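PDB 6FDG: 4-hydroxybenzoyl-CoA thioesterase from Staphylococcus aureus, which probably hydrolyses acyl-CoA thioesters, acting as the DHNA-CoA thioesterase of the vitamin K2 pathway. Local coordinates for residues G52-K66 / E100-E114. Sequence-based numbering, arbitrary orientation.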
loop_
_atom_site.group_PDB
_atom_site.type_symbol
_atom_site.label_atom_id
_atom_site.label_comp_id
_atom_site.label_asym_id
_atom_site.label_seq_id
_atom_site.Cartn_x
_atom_site.Cartn_y
_atom_site.Cartn_z
ATOM N N GLY A 52 22.075 10.018 -9.927
ATOM C CA GLY A 52 22.073 10.433 -8.581
ATOM C C GLY A 52 21.154 11.603 -8.199
ATOM O O GLY A 52 21.344 12.234 -7.247
ATOM N N ILE A 53 20.120 11.777 -9.046
ATOM C CA ILE A 53 19.129 12.835 -8.821
ATOM C C ILE A 53 17.756 12.167 -8.626
ATOM O O ILE A 53 17.453 11.288 -9.338
ATOM C CB ILE A 53 19.100 13.820 -9.995
ATOM C CG1 ILE A 53 20.480 14.529 -10.193
ATOM C CG2 ILE A 53 18.021 14.925 -9.801
ATOM C CD1 ILE A 53 20.921 15.284 -8.999
ATOM N N ILE A 54 17.047 12.631 -7.595
ATOM C CA ILE A 54 15.651 12.150 -7.325
ATOM C C ILE A 54 14.758 13.344 -7.420
ATOM O O ILE A 54 15.095 14.452 -7.047
ATOM C CB ILE A 54 15.485 11.681 -5.901
ATOM C CG1 ILE A 54 16.458 10.566 -5.605
ATOM C CG2 ILE A 54 14.084 11.107 -5.700
ATOM C CD1 ILE A 54 16.461 10.259 -4.159
ATOM N N SER A 55 13.457 13.014 -7.738
ATOM C CA SER A 55 12.405 14.003 -7.864
ATOM C C SER A 55 11.191 13.692 -6.932
ATOM O O SER A 55 10.244 13.028 -7.446
ATOM C CB SER A 55 11.975 14.111 -9.270
ATOM O OG SER A 55 11.122 15.181 -9.501
ATOM N N PRO A 56 11.238 14.186 -5.764
ATOM C CA PRO A 56 10.087 13.956 -4.886
ATOM C C PRO A 56 9.006 14.953 -5.021
ATOM O O PRO A 56 9.178 16.125 -5.401
ATOM C CB PRO A 56 10.709 14.046 -3.519
ATOM C CG PRO A 56 11.790 15.098 -3.656
ATOM C CD PRO A 56 12.336 14.799 -5.016
ATOM N N VAL A 57 7.809 14.467 -4.673
ATOM C CA VAL A 57 6.585 15.370 -4.493
ATOM C C VAL A 57 6.691 16.206 -3.310
ATOM O O VAL A 57 6.898 15.636 -2.201
ATOM C CB VAL A 57 5.355 14.475 -4.497
ATOM C CG1 VAL A 57 4.158 15.332 -4.168
ATOM C CG2 VAL A 57 5.185 13.826 -5.817
ATOM N N THR A 58 6.479 17.493 -3.376
ATOM C CA THR A 58 6.473 18.432 -2.325
ATOM C C THR A 58 5.117 18.991 -1.974
ATOM O O THR A 58 4.929 19.584 -0.886
ATOM C CB THR A 58 7.503 19.580 -2.570
ATOM O OG1 THR A 58 7.054 20.337 -3.698
ATOM C CG2 THR A 58 8.897 18.970 -2.634
ATOM N N ASP A 59 4.099 18.765 -2.831
ATOM C CA ASP A 59 2.723 19.206 -2.537
ATOM C C ASP A 59 1.833 18.324 -3.299
ATOM O O ASP A 59 2.064 18.040 -4.514
ATOM C CB ASP A 59 2.444 20.638 -2.970
ATOM C CG ASP A 59 1.220 21.184 -2.444
ATOM O OD1 ASP A 59 1.183 21.492 -1.254
ATOM O OD2 ASP A 59 0.265 21.286 -3.192
ATOM N N LEU A 60 0.747 17.850 -2.726
ATOM C CA LEU A 60 -0.232 16.929 -3.323
ATOM C C LEU A 60 -1.616 17.530 -3.121
ATOM O O LEU A 60 -1.939 17.893 -1.934
ATOM C CB LEU A 60 -0.159 15.529 -2.713
ATOM C CG LEU A 60 -1.296 14.570 -3.083
ATOM C CD1 LEU A 60 -1.208 14.158 -4.568
ATOM C CD2 LEU A 60 -1.177 13.362 -2.202
ATOM N N ASN A 61 -2.466 17.586 -4.139
ATOM C CA ASN A 61 -3.871 17.959 -4.008
ATOM C C ASN A 61 -4.661 17.020 -4.809
ATOM O O ASN A 61 -4.346 16.687 -5.942
ATOM C CB ASN A 61 -4.052 19.367 -4.543
ATOM C CG ASN A 61 -3.077 20.353 -3.856
ATOM O OD1 ASN A 61 -1.940 20.664 -4.377
ATOM N ND2 ASN A 61 -3.412 20.797 -2.684
ATOM N N VAL A 62 -5.767 16.496 -4.232
ATOM C CA VAL A 62 -6.702 15.610 -4.944
ATOM C C VAL A 62 -8.123 16.075 -4.626
ATOM O O VAL A 62 -8.443 16.275 -3.439
ATOM C CB VAL A 62 -6.611 14.148 -4.561
ATOM C CG1 VAL A 62 -7.333 13.261 -5.536
ATOM C CG2 VAL A 62 -5.095 13.641 -4.467
ATOM N N ASN A 63 -8.949 16.330 -5.630
ATOM C CA ASN A 63 -10.360 16.658 -5.400
ATOM C C ASN A 63 -11.197 15.651 -6.045
ATOM O O ASN A 63 -11.148 15.504 -7.292
ATOM C CB ASN A 63 -10.624 17.997 -6.008
ATOM C CG ASN A 63 -11.990 18.529 -5.618
ATOM O OD1 ASN A 63 -12.949 18.155 -6.178
ATOM N ND2 ASN A 63 -12.048 19.240 -4.502
ATOM N N TYR A 64 -11.968 14.963 -5.222
ATOM C CA TYR A 64 -12.691 13.760 -5.607
ATOM C C TYR A 64 -14.150 14.185 -6.033
ATOM O O TYR A 64 -14.931 14.546 -5.170
ATOM C CB TYR A 64 -12.745 12.721 -4.500
ATOM C CG TYR A 64 -11.313 12.325 -3.986
ATOM C CD1 TYR A 64 -10.770 13.058 -2.971
ATOM C CD2 TYR A 64 -10.677 11.265 -4.450
ATOM C CE1 TYR A 64 -9.486 12.764 -2.481
ATOM C CE2 TYR A 64 -9.387 10.910 -3.952
ATOM C CZ TYR A 64 -8.849 11.653 -2.975
ATOM O OH TYR A 64 -7.554 11.422 -2.479
ATOM N N LYS A 65 -14.481 14.079 -7.284
ATOM C CA LYS A 65 -15.842 14.469 -7.750
ATOM C C LYS A 65 -16.726 13.347 -7.742
ATOM O O LYS A 65 -17.973 13.586 -7.467
ATOM C CB LYS A 65 -15.744 15.006 -9.165
ATOM C CG LYS A 65 -14.777 16.067 -9.490
ATOM C CD LYS A 65 -14.810 17.307 -8.759
ATOM C CE LYS A 65 -13.644 18.176 -9.358
ATOM N NZ LYS A 65 -13.590 19.525 -8.807
ATOM N N LYS A 66 -16.331 12.148 -8.060
ATOM C CA LYS A 66 -17.120 10.935 -8.096
ATOM C C LYS A 66 -16.307 9.831 -7.524
ATOM O O LYS A 66 -15.112 9.695 -7.884
ATOM C CB LYS A 66 -17.529 10.537 -9.566
ATOM C CG LYS A 66 -18.399 11.538 -10.255
ATOM C CD LYS A 66 -18.878 10.930 -11.568
ATOM C CE LYS A 66 -20.336 11.241 -11.894
ATOM N NZ LYS A 66 -20.409 12.617 -12.426
ATOM N N GLU A 100 -16.930 10.269 -17.618
ATOM C CA GLU A 100 -17.241 11.299 -16.671
ATOM C C GLU A 100 -15.946 11.724 -15.878
ATOM O O GLU A 100 -15.132 10.831 -15.620
ATOM C CB GLU A 100 -18.239 10.823 -15.637
ATOM C CG GLU A 100 -19.549 10.329 -16.278
ATOM C CD GLU A 100 -20.383 9.350 -15.486
ATOM O OE1 GLU A 100 -20.052 8.759 -14.433
ATOM O OE2 GLU A 100 -21.569 9.119 -16.002
ATOM N N LEU A 101 -15.858 12.997 -15.630
ATOM C CA LEU A 101 -14.747 13.532 -14.756
ATOM C C LEU A 101 -14.908 13.095 -13.304
ATOM O O LEU A 101 -15.936 13.469 -12.646
ATOM C CB LEU A 101 -14.711 14.992 -14.867
ATOM C CG LEU A 101 -13.518 15.661 -14.048
ATOM C CD1 LEU A 101 -12.207 15.237 -14.585
ATOM C CD2 LEU A 101 -13.758 17.134 -13.978
ATOM N N ALA A 102 -14.058 12.157 -12.866
ATOM C CA ALA A 102 -14.144 11.584 -11.520
ATOM C C ALA A 102 -13.313 12.363 -10.469
ATOM O O ALA A 102 -13.579 12.364 -9.301
ATOM C CB ALA A 102 -13.838 10.170 -11.503
ATOM N N THR A 103 -12.173 12.907 -10.937
ATOM C CA THR A 103 -11.161 13.452 -10.039
ATOM C C THR A 103 -10.291 14.458 -10.726
ATOM O O THR A 103 -10.014 14.313 -11.931
ATOM C CB THR A 103 -10.181 12.242 -9.622
ATOM O OG1 THR A 103 -10.811 11.021 -9.652
ATOM C CG2 THR A 103 -9.484 12.566 -8.380
ATOM N N THR A 104 -9.851 15.470 -10.011
ATOM C CA THR A 104 -8.832 16.392 -10.450
ATOM C C THR A 104 -7.776 16.461 -9.397
ATOM O O THR A 104 -7.965 15.972 -8.250
ATOM C CB THR A 104 -9.346 17.799 -10.721
ATOM O OG1 THR A 104 -9.895 18.379 -9.556
ATOM C CG2 THR A 104 -10.472 17.727 -11.788
ATOM N N GLY A 105 -6.566 16.943 -9.731
ATOM C CA GLY A 105 -5.573 17.154 -8.640
ATOM C C GLY A 105 -4.333 17.724 -9.199
ATOM O O GLY A 105 -4.255 18.127 -10.433
ATOM N N SER A 106 -3.306 17.841 -8.379
ATOM C CA SER A 106 -2.044 18.398 -8.764
ATOM C C SER A 106 -0.945 17.875 -7.891
ATOM O O SER A 106 -1.166 17.421 -6.744
ATOM C CB SER A 106 -2.028 19.909 -8.719
ATOM O OG SER A 106 -2.291 20.417 -7.439
ATOM N N THR A 107 0.277 17.877 -8.390
ATOM C CA THR A 107 1.501 17.574 -7.647
ATOM C C THR A 107 2.599 18.543 -7.961
ATOM O O THR A 107 2.910 18.736 -9.207
ATOM C CB THR A 107 2.041 16.192 -7.899
ATOM O OG1 THR A 107 2.307 16.044 -9.330
ATOM C CG2 THR A 107 1.101 15.058 -7.432
ATOM N N GLU A 108 3.255 19.119 -6.964
ATOM C CA GLU A 108 4.513 19.895 -7.172
ATOM C C GLU A 108 5.637 18.957 -6.966
ATOM O O GLU A 108 5.689 18.174 -5.999
ATOM C CB GLU A 108 4.511 21.038 -6.184
ATOM C CG GLU A 108 5.810 21.933 -6.356
ATOM C CD GLU A 108 5.806 22.978 -5.282
ATOM O OE1 GLU A 108 5.811 22.578 -4.102
ATOM O OE2 GLU A 108 5.824 24.150 -5.605
ATOM N N LEU A 109 6.656 19.040 -7.862
ATOM C CA LEU A 109 7.855 18.191 -7.901
ATOM C C LEU A 109 9.074 19.124 -7.882
ATOM O O LEU A 109 9.039 20.190 -8.533
ATOM C CB LEU A 109 7.947 17.321 -9.101
ATOM C CG LEU A 109 7.099 16.096 -9.269
ATOM C CD1 LEU A 109 7.658 15.024 -8.483
ATOM C CD2 LEU A 109 5.636 16.236 -9.028
ATOM N N ILE A 110 10.096 18.712 -7.215
ATOM C CA ILE A 110 11.461 19.355 -7.228
ATOM C C ILE A 110 12.422 18.262 -7.640
ATOM O O ILE A 110 12.116 17.087 -7.668
ATOM C CB ILE A 110 11.847 20.059 -5.902
ATOM C CG1 ILE A 110 11.909 19.048 -4.746
ATOM C CG2 ILE A 110 10.868 21.138 -5.620
ATOM C CD1 ILE A 110 12.466 19.507 -3.415
ATOM N N CYS A 111 13.697 18.643 -7.902
ATOM C CA CYS A 111 14.756 17.668 -8.098
ATOM C C CYS A 111 15.866 17.943 -7.093
ATOM O O CYS A 111 16.185 19.107 -6.859
ATOM C CB CYS A 111 15.330 17.837 -9.517
ATOM S SG CYS A 111 14.229 17.315 -10.864
ATOM N N ILE A 112 16.380 16.871 -6.544
ATOM C CA ILE A 112 17.388 16.949 -5.497
ATOM C C ILE A 112 18.438 15.890 -5.711
ATOM O O ILE A 112 18.300 14.919 -6.344
ATOM C CB ILE A 112 16.733 16.736 -4.109
ATOM C CG1 ILE A 112 16.180 15.336 -3.928
ATOM C CG2 ILE A 112 15.666 17.830 -3.803
ATOM C CD1 ILE A 112 15.529 15.127 -2.546
ATOM N N LYS A 113 19.626 16.166 -5.070
ATOM C CA LYS A 113 20.657 15.176 -5.001
ATOM C C LYS A 113 20.301 14.036 -4.085
ATOM O O LYS A 113 19.804 14.280 -3.000
ATOM C CB LYS A 113 21.975 15.836 -4.490
ATOM C CG LYS A 113 22.464 16.978 -5.252
ATOM C CD LYS A 113 22.800 16.674 -6.650
ATOM C CE LYS A 113 23.808 15.533 -6.863
ATOM N NZ LYS A 113 25.240 16.025 -7.041
ATOM N N GLU A 114 20.550 12.838 -4.512
ATOM C CA GLU A 114 20.109 11.612 -3.772
ATOM C C GLU A 114 20.838 11.541 -2.465
ATOM O O GLU A 114 20.263 11.097 -1.427
ATOM C CB GLU A 114 20.399 10.375 -4.550
ATOM C CG GLU A 114 19.919 9.135 -3.828
ATOM C CD GLU A 114 19.846 7.955 -4.731
ATOM O OE1 GLU A 114 20.653 7.920 -5.716
ATOM O OE2 GLU A 114 18.971 7.094 -4.430
HETATM O O HOH W 1 -12.374 10.149 -7.503
#
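T103 CG2 meets the ring of Y64 obliquely, 4.3 Å from CD2. V62 CG1 lies over one face of that ring, offset toward its rim, and also touches T103 CG2. Y26 pairs edge-to-face with the ring of Y64, and Y64 OH bonds H23 O. T58 OG1 donates to E108 OE1 at 2.6 Å, on the anti side and 30° out of the carboxylate plane. With chi1 at 67°, OG1 lies between the backbone N and the carbonyl carbon and meets the carboxylate, and CG2 is left to pack on I110 CG1 at 3.7 Å. T58 N also bonds E108 O, and D59 O accepts E108 N. T58 and D59 thus both face E108, a classic beta bulge where the chain turns a corner.

Strands 59-64 and 101-109 run antiparallel at 177°, part of the hotdog-fold sheet. Strand 88-95 pairs with the other edge of 101-109. D59 to N63 form an antiparallel ladder with the second subunit, so the sheet continues across the interface. N61 bonds its own counterpart there. G105 lies opposite V62, with its CA 3.0 Å from N61 O.

At one end, A102 O takes both K65 N and K66 N from the same face of its plane. A water joins K66 O to T103 OG1. Before the bulge in segment 52-66, S55 OG donates to I110 O at 2.8 Å, from above the carbonyl plane. P56 CG rests on I112 CD1 at 3.9 Å, and V57 CG2 on L109 CD1 at 3.8 Å. I54 and I112 exchange two backbone hydrogen bonds.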